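Local coordinates for variant surface glycoprotein MITat 1.13 (Trypanosoma brucei, PDB 6Z8H) that probably forms a dense coat on the parasite surface and, as one of many antigenically distinct variants, lets the trypanosome evade the host immune response, at residues Ser63-Lys68 with Ser282-Phe287; Ala72-Val77 with Ala376-Gln381; Leu298-Ala303 with Asn322-Ser327. All coordinates share one frame; numbering follows the deposited sequence.

Contact 1: Ser63-Lys68 with Ser282-Phe287; sequences SEAYSK and SLITDF
Ile284, in the loop before helix 287-291, lays its side chain on Ala65 and the start of Tyr66 on the long helix 34-75. Asn62, one turn earlier on the long helix, accepts from Ile284 N and donates to Ser282 O, so its amide holds the loop backbone beside the helix. At Ile284 both branches are used. CG2 lies anti to the backbone N and meets Ala65 CB at 3.9 Å, while Ile284 CB stands 4.0 Å from the same methyl. CG1 is anti to the carbonyl carbon (chi1 -73°) and carries CD1 over the helix backbone, where it comes 4.2 Å from both Tyr66 N and Tyr66 CB. The Tyr66 ring itself leads away from the loop and packs on helix 78-129, while Trp341 of helix 336-345 covers both Ala65 and Ile284. Past Ile284 the chain completes a type I turn from Leu283 to Asp286, closed by Asp286 N to Leu283 O at 3.0 Å. Asp286 then N-caps helix 287-291, which Phe287 begins. Because the side chains that touch are apolar and no hydrogen bond joins the two segments, the contact depends on close methyl packing in a buried setting; polar anchoring of the loop backbone comes from around it, from Asn62 and also from Tyr336 and Asn337.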
loop_
_atom_site.group_PDB
_atom_site.type_symbol
_atom_site.label_atom_id
_atom_site.label_comp_id
_atom_site.label_asym_id
_atom_site.label_seq_id
_atom_site.Cartn_x
_atom_site.Cartn_y
_atom_site.Cartn_z
ATOM N N SER A 63 7.236 15.300 -15.164
ATOM C CA SER A 63 6.968 16.621 -14.614
ATOM C C SER A 63 8.197 17.505 -14.703
ATOM O O SER A 63 8.090 18.675 -15.111
ATOM C CB SER A 63 6.564 16.504 -13.151
ATOM O OG SER A 63 5.297 15.909 -13.015
ATOM N N GLU A 64 9.378 16.963 -14.374
ATOM C CA GLU A 64 10.615 17.734 -14.478
ATOM C C GLU A 64 10.907 18.114 -15.928
ATOM O O GLU A 64 11.293 19.254 -16.223
ATOM C CB GLU A 64 11.791 16.931 -13.930
ATOM C CG GLU A 64 13.120 17.644 -13.981
ATOM C CD GLU A 64 14.235 16.881 -13.294
ATOM O OE1 GLU A 64 14.209 16.774 -12.050
ATOM O OE2 GLU A 64 15.133 16.372 -14.003
ATOM N N ALA A 65 10.708 17.179 -16.856
ATOM C CA ALA A 65 10.997 17.469 -18.251
ATOM C C ALA A 65 10.105 18.584 -18.760
ATOM O O ALA A 65 10.567 19.466 -19.495
ATOM C CB ALA A 65 10.810 16.216 -19.099
ATOM N N TYR A 66 8.818 18.547 -18.426
ATOM C CA TYR A 66 7.906 19.570 -18.921
ATOM C C TYR A 66 8.268 20.925 -18.354
ATOM O O TYR A 66 8.219 21.927 -19.061
ATOM C CB TYR A 66 6.464 19.211 -18.557
ATOM C CG TYR A 66 5.460 20.187 -19.088
ATOM C CD1 TYR A 66 5.209 20.294 -20.440
ATOM C CD2 TYR A 66 4.787 21.029 -18.235
ATOM C CE1 TYR A 66 4.303 21.214 -20.932
ATOM C CE2 TYR A 66 3.858 21.932 -18.699
ATOM C CZ TYR A 66 3.634 22.038 -20.058
ATOM O OH TYR A 66 2.714 22.958 -20.496
ATOM N N SER A 67 8.597 20.988 -17.072
ATOM C CA SER A 67 9.020 22.262 -16.513
ATOM C C SER A 67 10.272 22.787 -17.189
ATOM O O SER A 67 10.383 23.991 -17.436
ATOM C CB SER A 67 9.214 22.128 -15.011
ATOM O OG SER A 67 7.947 22.024 -14.414
ATOM N N LYS A 68 11.188 21.872 -17.511
ATOM C CA LYS A 68 12.470 22.177 -18.197
ATOM C C LYS A 68 12.164 22.763 -19.581
ATOM O O LYS A 68 12.871 23.704 -19.986
ATOM C CB LYS A 68 13.330 20.913 -18.309
ATOM C CG LYS A 68 14.285 20.676 -17.146
ATOM C CD LYS A 68 15.539 19.921 -17.531
ATOM C CE LYS A 68 15.774 18.691 -16.682
ATOM N NZ LYS A 68 16.954 17.923 -17.143
ATOM N N SER A 282 5.173 6.078 -20.748
ATOM C CA SER A 282 5.735 6.913 -21.801
ATOM C C SER A 282 6.519 8.060 -21.179
ATOM O O SER A 282 6.126 8.597 -20.136
ATOM C CB SER A 282 4.615 7.482 -22.667
ATOM O OG SER A 282 3.946 6.449 -23.361
ATOM N N LEU A 283 7.622 8.430 -21.828
ATOM C CA LEU A 283 8.522 9.466 -21.347
ATOM C C LEU A 283 8.673 10.568 -22.385
ATOM O O LEU A 283 8.883 10.297 -23.575
ATOM C CB LEU A 283 9.905 8.919 -21.018
ATOM C CG LEU A 283 10.086 8.078 -19.755
ATOM C CD1 LEU A 283 11.511 7.521 -19.742
ATOM C CD2 LEU A 283 9.821 8.859 -18.482
ATOM N N ILE A 284 8.581 11.817 -21.917
ATOM C CA ILE A 284 8.841 12.977 -22.761
ATOM C C ILE A 284 10.218 12.897 -23.394
ATOM O O ILE A 284 10.405 13.360 -24.520
ATOM C CB ILE A 284 8.677 14.244 -21.896
ATOM C CG1 ILE A 284 7.203 14.484 -21.593
ATOM C CG2 ILE A 284 9.264 15.476 -22.603
ATOM C CD1 ILE A 284 6.939 15.463 -20.475
ATOM N N THR A 285 11.196 12.297 -22.716
ATOM C CA THR A 285 12.558 12.221 -23.237
ATOM C C THR A 285 12.727 11.115 -24.283
ATOM O O THR A 285 13.826 10.942 -24.809
ATOM C CB THR A 285 13.558 12.009 -22.095
ATOM O OG1 THR A 285 13.138 10.875 -21.334
ATOM C CG2 THR A 285 13.661 13.228 -21.191
ATOM N N ASP A 286 11.660 10.391 -24.610
ATOM C CA ASP A 286 11.649 9.392 -25.672
ATOM C C ASP A 286 11.102 10.036 -26.949
ATOM O O ASP A 286 9.903 10.318 -27.048
ATOM C CB ASP A 286 10.788 8.209 -25.237
ATOM C CG ASP A 286 10.657 7.162 -26.308
ATOM O OD1 ASP A 286 11.312 7.299 -27.368
ATOM O OD2 ASP A 286 9.889 6.193 -26.081
ATOM N N PHE A 287 11.966 10.211 -27.952
ATOM C CA PHE A 287 11.524 10.875 -29.182
ATOM C C PHE A 287 10.336 10.152 -29.805
ATOM O O PHE A 287 9.453 10.779 -30.386
ATOM C CB PHE A 287 12.670 10.997 -30.188
ATOM C CG PHE A 287 12.392 11.958 -31.320
ATOM C CD1 PHE A 287 12.327 13.321 -31.085
ATOM C CD2 PHE A 287 12.193 11.492 -32.612
ATOM C CE1 PHE A 287 12.072 14.200 -32.105
ATOM C CE2 PHE A 287 11.943 12.379 -33.654
ATOM C CZ PHE A 287 11.888 13.728 -33.390
#

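Contact 2: Ala72-Val77 with Ala376-Gln381; sequences AALAAV and ARLLLQ
Leu74 and Ala75, in the last turn of helix 34-75, pack against Leu378 and Leu379 of helix 368-383, and every touch between the two segments is apolar. The leucine-leucine packing centres on Leu74 CD2, a methyl that touches two successive residues of the other helix. It lies 3.9 Å from Leu378 CB and equally 3.9 Å from Leu379 CG, with Leu379 CD2 beside it. Leu74 and Leu378 pass alongside one another in opposite directions, whereas Leu74 and Leu379 meet nearly at right angles. A chi1 of -143°, away from a staggered value, places Leu74 CD2 between these two leucines. The alanine-leucine packing is tighter: Leu378 CD1 approaches Ala75 CB to 3.7 Å and also comes 4.1 Å from Ala75 CA, since the small methyl lets the branch come down close to the backbone. Leu378 and Leu379 both turn CG anti to the carbonyl carbon (chi1 -72° and -65°), but the CB of Leu378 points at the long helix, while Leu379 starts off to the side and its end comes nearer.

Polar interactions belong to the surroundings: Arg377, which does not touch the first segment, forms salt bridges with Asp373 and Glu357, and with Glu311 of the second subunit. Leu379 of that subunit also packs on Ala73 and Leu74. The arrangement is helix-on-helix packing at the end of the long helical hairpin, 34-75 with 78-129, that forms the core of the A-type variant surface glycoprotein N-terminal domain, here bordering the dimer interface.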
loop_
_atom_site.group_PDB
_atom_site.type_symbol
_atom_site.label_atom_id
_atom_site.label_comp_id
_atom_site.label_asym_id
_atom_site.label_seq_id
_atom_site.Cartn_x
_atom_site.Cartn_y
_atom_site.Cartn_z
ATOM N N ALA A 72 12.913 26.654 -20.637
ATOM C CA ALA A 72 13.824 26.859 -21.756
ATOM C C ALA A 72 13.141 27.570 -22.917
ATOM O O ALA A 72 13.759 28.399 -23.587
ATOM C CB ALA A 72 14.379 25.496 -22.195
ATOM N N ALA A 73 11.892 27.203 -23.220
ATOM C CA ALA A 73 11.182 27.848 -24.305
ATOM C C ALA A 73 11.066 29.335 -24.066
ATOM O O ALA A 73 11.107 30.107 -25.018
ATOM C CB ALA A 73 9.795 27.242 -24.447
ATOM N N LEU A 74 10.966 29.776 -22.823
ATOM C CA LEU A 74 10.852 31.209 -22.551
ATOM C C LEU A 74 12.202 31.898 -22.634
ATOM O O LEU A 74 12.296 33.022 -23.146
ATOM C CB LEU A 74 10.306 31.402 -21.139
ATOM C CG LEU A 74 9.351 32.545 -20.890
ATOM C CD1 LEU A 74 8.004 32.139 -21.519
ATOM C CD2 LEU A 74 9.229 32.814 -19.411
ATOM N N ALA A 75 13.250 31.228 -22.159
ATOM C CA ALA A 75 14.560 31.852 -22.024
ATOM C C ALA A 75 15.446 31.761 -23.260
ATOM O O ALA A 75 16.312 32.616 -23.428
ATOM C CB ALA A 75 15.315 31.199 -20.867
ATOM N N ALA A 76 15.314 30.720 -24.082
ATOM C CA ALA A 76 16.276 30.482 -25.154
ATOM C C ALA A 76 16.144 31.492 -26.292
ATOM O O ALA A 76 15.126 32.176 -26.450
ATOM C CB ALA A 76 16.082 29.077 -25.713
ATOM N N VAL A 77 17.203 31.563 -27.098
ATOM C CA VAL A 77 17.228 32.408 -28.288
ATOM C C VAL A 77 16.321 31.791 -29.351
ATOM O O VAL A 77 16.080 30.572 -29.350
ATOM C CB VAL A 77 18.655 32.622 -28.830
ATOM C CG1 VAL A 77 19.571 33.247 -27.797
ATOM C CG2 VAL A 77 19.238 31.318 -29.361
ATOM N N ALA A 376 9.220 33.807 -13.703
ATOM C CA ALA A 376 8.717 35.101 -13.269
ATOM C C ALA A 376 9.680 36.218 -13.649
ATOM O O ALA A 376 9.257 37.292 -14.097
ATOM C CB ALA A 376 8.480 35.060 -11.756
ATOM N N ARG A 377 10.981 35.990 -13.460
ATOM C CA ARG A 377 11.975 37.030 -13.715
ATOM C C ARG A 377 12.086 37.322 -15.205
ATOM O O ARG A 377 12.218 38.487 -15.610
ATOM C CB ARG A 377 13.318 36.609 -13.113
ATOM C CG ARG A 377 13.317 36.582 -11.582
ATOM C CD ARG A 377 14.549 35.881 -10.963
ATOM N NE ARG A 377 14.566 36.091 -9.520
ATOM C CZ ARG A 377 15.266 37.046 -8.904
ATOM N NH1 ARG A 377 16.067 37.852 -9.578
ATOM N NH2 ARG A 377 15.185 37.195 -7.602
ATOM N N LEU A 378 11.987 36.274 -16.032
ATOM C CA LEU A 378 12.034 36.458 -17.480
ATOM C C LEU A 378 10.815 37.231 -17.976
ATOM O O LEU A 378 10.928 38.064 -18.887
ATOM C CB LEU A 378 12.113 35.101 -18.189
ATOM C CG LEU A 378 13.448 34.379 -18.050
ATOM C CD1 LEU A 378 13.275 32.885 -18.245
ATOM C CD2 LEU A 378 14.464 34.944 -19.024
ATOM N N LEU A 379 9.632 36.945 -17.426
ATOM C CA LEU A 379 8.449 37.679 -17.858
ATOM C C LEU A 379 8.496 39.119 -17.360
ATOM O O LEU A 379 8.072 40.049 -18.065
ATOM C CB LEU A 379 7.187 36.957 -17.393
ATOM C CG LEU A 379 6.922 35.568 -17.982
ATOM C CD1 LEU A 379 5.799 34.904 -17.258
ATOM C CD2 LEU A 379 6.609 35.677 -19.456
ATOM N N LEU A 380 9.017 39.335 -16.149
ATOM C CA LEU A 380 9.131 40.697 -15.642
ATOM C C LEU A 380 10.082 41.495 -16.519
ATOM O O LEU A 380 9.832 42.665 -16.833
ATOM C CB LEU A 380 9.608 40.676 -14.189
ATOM C CG LEU A 380 9.775 42.031 -13.493
ATOM C CD1 LEU A 380 8.459 42.780 -13.523
ATOM C CD2 LEU A 380 10.294 41.855 -12.094
ATOM N N GLN A 381 11.183 40.872 -16.926
ATOM C CA GLN A 381 12.112 41.528 -17.835
ATOM C C GLN A 381 11.399 42.022 -19.085
ATOM O O GLN A 381 11.643 43.139 -19.557
ATOM C CB GLN A 381 13.216 40.551 -18.220
ATOM C CG GLN A 381 14.183 41.110 -19.252
ATOM C CD GLN A 381 15.393 41.758 -18.604
ATOM O OE1 GLN A 381 15.271 42.755 -17.877
ATOM N NE2 GLN A 381 16.572 41.181 -18.846
#

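Contact 3: Leu298-Ala303 with Asn322-Ser327; sequences LMVIKA and NNAINS
Val300 touches Ala324 and Ile325 across a helix-helix packing between 294-304 and 318-329, two short helices of the A-type variant surface glycoprotein N-terminal domain. The CB of Val300 is directed at the second helix, and the side chain forks there into two methyls with different partners. CG1, anti to the backbone N (chi1 168°), ends on Ala324 CB at 3.8 Å, a methyl-to-methyl touch. CG2, anti to the carbonyl carbon, reaches the neighbouring residue instead and rests 4.0 Å from Ile325 CG1. The valine thus straddles two consecutive residues of the other helix. Its side chain and that of Ile325 meet at about a right angle. The touch on the isoleucine falls on the middle of its longer branch: although Ile325 leaves its backbone along the flank, its CG1 comes nearer to Val300. Pro86 also packs on Val300 and joins helix 294-304 to helix 78-129, and Leu305 in the following loop lies against Ala324. No hydrogen bond crosses between the segments. On the second helix, one turn is reinforced at its exposed side: Asn323 O accepts from Ser327 N at 2.9 Å and from Ser327 OG at 3.1 Å, the two donors arriving from opposite faces of the carbonyl plane, with the hydroxyl oxygen tilted 30° from it.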
loop_
_atom_site.group_PDB
_atom_site.type_symbol
_atom_site.label_atom_id
_atom_site.label_comp_id
_atom_site.label_asym_id
_atom_site.label_seq_id
_atom_site.Cartn_x
_atom_site.Cartn_y
_atom_site.Cartn_z
ATOM N N LEU A 298 2.591 19.422 -36.425
ATOM C CA LEU A 298 2.055 20.738 -36.769
ATOM C C LEU A 298 2.968 21.879 -36.322
ATOM O O LEU A 298 3.149 22.849 -37.060
ATOM C CB LEU A 298 0.648 20.916 -36.216
ATOM C CG LEU A 298 -0.009 22.275 -36.412
ATOM C CD1 LEU A 298 -0.115 22.558 -37.908
ATOM C CD2 LEU A 298 -1.363 22.271 -35.744
ATOM N N MET A 299 3.446 21.859 -35.083
ATOM C CA MET A 299 4.354 22.904 -34.620
ATOM C C MET A 299 5.711 22.867 -35.319
ATOM O O MET A 299 6.357 23.912 -35.419
ATOM C CB MET A 299 4.425 22.899 -33.087
ATOM C CG MET A 299 5.164 24.057 -32.464
ATOM S SD MET A 299 4.579 25.689 -32.961
ATOM C CE MET A 299 2.981 25.804 -32.181
ATOM N N VAL A 300 6.152 21.717 -35.837
ATOM C CA VAL A 300 7.301 21.750 -36.743
ATOM C C VAL A 300 7.023 22.659 -37.936
ATOM O O VAL A 300 7.867 23.476 -38.328
ATOM C CB VAL A 300 7.691 20.329 -37.190
ATOM C CG1 VAL A 300 8.675 20.419 -38.326
ATOM C CG2 VAL A 300 8.279 19.553 -36.019
ATOM N N ILE A 301 5.829 22.542 -38.522
ATOM C CA ILE A 301 5.462 23.389 -39.659
ATOM C C ILE A 301 5.397 24.849 -39.234
ATOM O O ILE A 301 5.907 25.744 -39.916
ATOM C CB ILE A 301 4.116 22.921 -40.231
ATOM C CG1 ILE A 301 4.220 21.477 -40.731
ATOM C CG2 ILE A 301 3.678 23.859 -41.374
ATOM C CD1 ILE A 301 2.904 20.881 -41.189
ATOM N N LYS A 302 4.746 25.115 -38.106
ATOM C CA LYS A 302 4.529 26.494 -37.696
ATOM C C LYS A 302 5.840 27.179 -37.333
ATOM O O LYS A 302 6.059 28.344 -37.690
ATOM C CB LYS A 302 3.569 26.530 -36.492
ATOM C CG LYS A 302 2.126 26.118 -36.815
ATOM C CD LYS A 302 1.319 25.667 -35.637
ATOM C CE LYS A 302 0.647 26.719 -34.928
ATOM N NZ LYS A 302 -0.244 27.575 -35.773
ATOM N N ALA A 303 6.707 26.485 -36.593
ATOM C CA ALA A 303 7.875 27.093 -35.974
ATOM C C ALA A 303 9.154 26.875 -36.763
ATOM O O ALA A 303 10.062 27.704 -36.673
ATOM C CB ALA A 303 8.066 26.541 -34.550
ATOM N N ASN A 322 9.981 16.394 -42.767
ATOM C CA ASN A 322 11.005 15.455 -42.327
ATOM C C ASN A 322 12.384 16.101 -42.305
ATOM O O ASN A 322 13.180 15.838 -41.397
ATOM C CB ASN A 322 11.000 14.231 -43.233
ATOM C CG ASN A 322 9.851 13.298 -42.930
ATOM O OD1 ASN A 322 9.583 12.982 -41.768
ATOM N ND2 ASN A 322 9.163 12.843 -43.977
ATOM N N ASN A 323 12.699 16.932 -43.303
ATOM C CA ASN A 323 13.985 17.622 -43.295
ATOM C C ASN A 323 14.098 18.577 -42.111
ATOM O O ASN A 323 15.180 18.742 -41.539
ATOM C CB ASN A 323 14.194 18.341 -44.624
ATOM C CG ASN A 323 14.584 17.388 -45.714
ATOM O OD1 ASN A 323 15.767 17.201 -45.986
ATOM N ND2 ASN A 323 13.593 16.749 -46.330
ATOM N N ALA A 324 13.004 19.250 -41.762
ATOM C CA ALA A 324 13.019 20.117 -40.585
ATOM C C ALA A 324 13.237 19.320 -39.296
ATOM O O ALA A 324 14.036 19.717 -38.439
ATOM C CB ALA A 324 11.710 20.899 -40.503
ATOM N N ILE A 325 12.562 18.176 -39.165
ATOM C CA ILE A 325 12.769 17.295 -38.013
ATOM C C ILE A 325 14.222 16.848 -37.943
ATOM O O ILE A 325 14.857 16.918 -36.887
ATOM C CB ILE A 325 11.806 16.097 -38.080
ATOM C CG1 ILE A 325 10.381 16.570 -37.772
ATOM C CG2 ILE A 325 12.229 14.993 -37.113
ATOM C CD1 ILE A 325 9.276 15.572 -38.076
ATOM N N ASN A 326 14.791 16.432 -39.083
ATOM C CA ASN A 326 16.177 15.978 -39.077
ATOM C C ASN A 326 17.149 17.099 -38.721
ATOM O O ASN A 326 18.133 16.866 -38.015
ATOM C CB ASN A 326 16.549 15.398 -40.440
ATOM C CG ASN A 326 15.789 14.121 -40.775
ATOM O OD1 ASN A 326 15.220 13.463 -39.905
ATOM N ND2 ASN A 326 15.824 13.742 -42.055
ATOM N N SER A 327 16.898 18.321 -39.200
ATOM C CA SER A 327 17.790 19.435 -38.880
ATOM C C SER A 327 17.701 19.802 -37.409
ATOM O O SER A 327 18.708 20.158 -36.778
ATOM C CB SER A 327 17.428 20.656 -39.731
ATOM O OG SER A 327 17.728 20.430 -41.093
#

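All three contacts lie on the same side of the chain's centre, in the helical end remote from the five-stranded sheet. Contacts 1 and 2 both use helix 34-75, at neighbouring segments, with centres about 19 Å apart. The centre of contact 3 is also about 19 Å from that of contact 1, and the two meet directly, Phe287 CZ packing on Ile325 CG2 at 3.9 Å; contacts 2 and 3 do not touch, with about 23 Å between centres. Along the chain, contacts 1 and 2 interleave, and contact 3, opening after contact 1 closes, is nested inside contact 2. Contacts 1 and 2 bring a later loop and helix 368-383 onto helix 34-75, contact 3 pairs two later helices, and all three reach the second subunit.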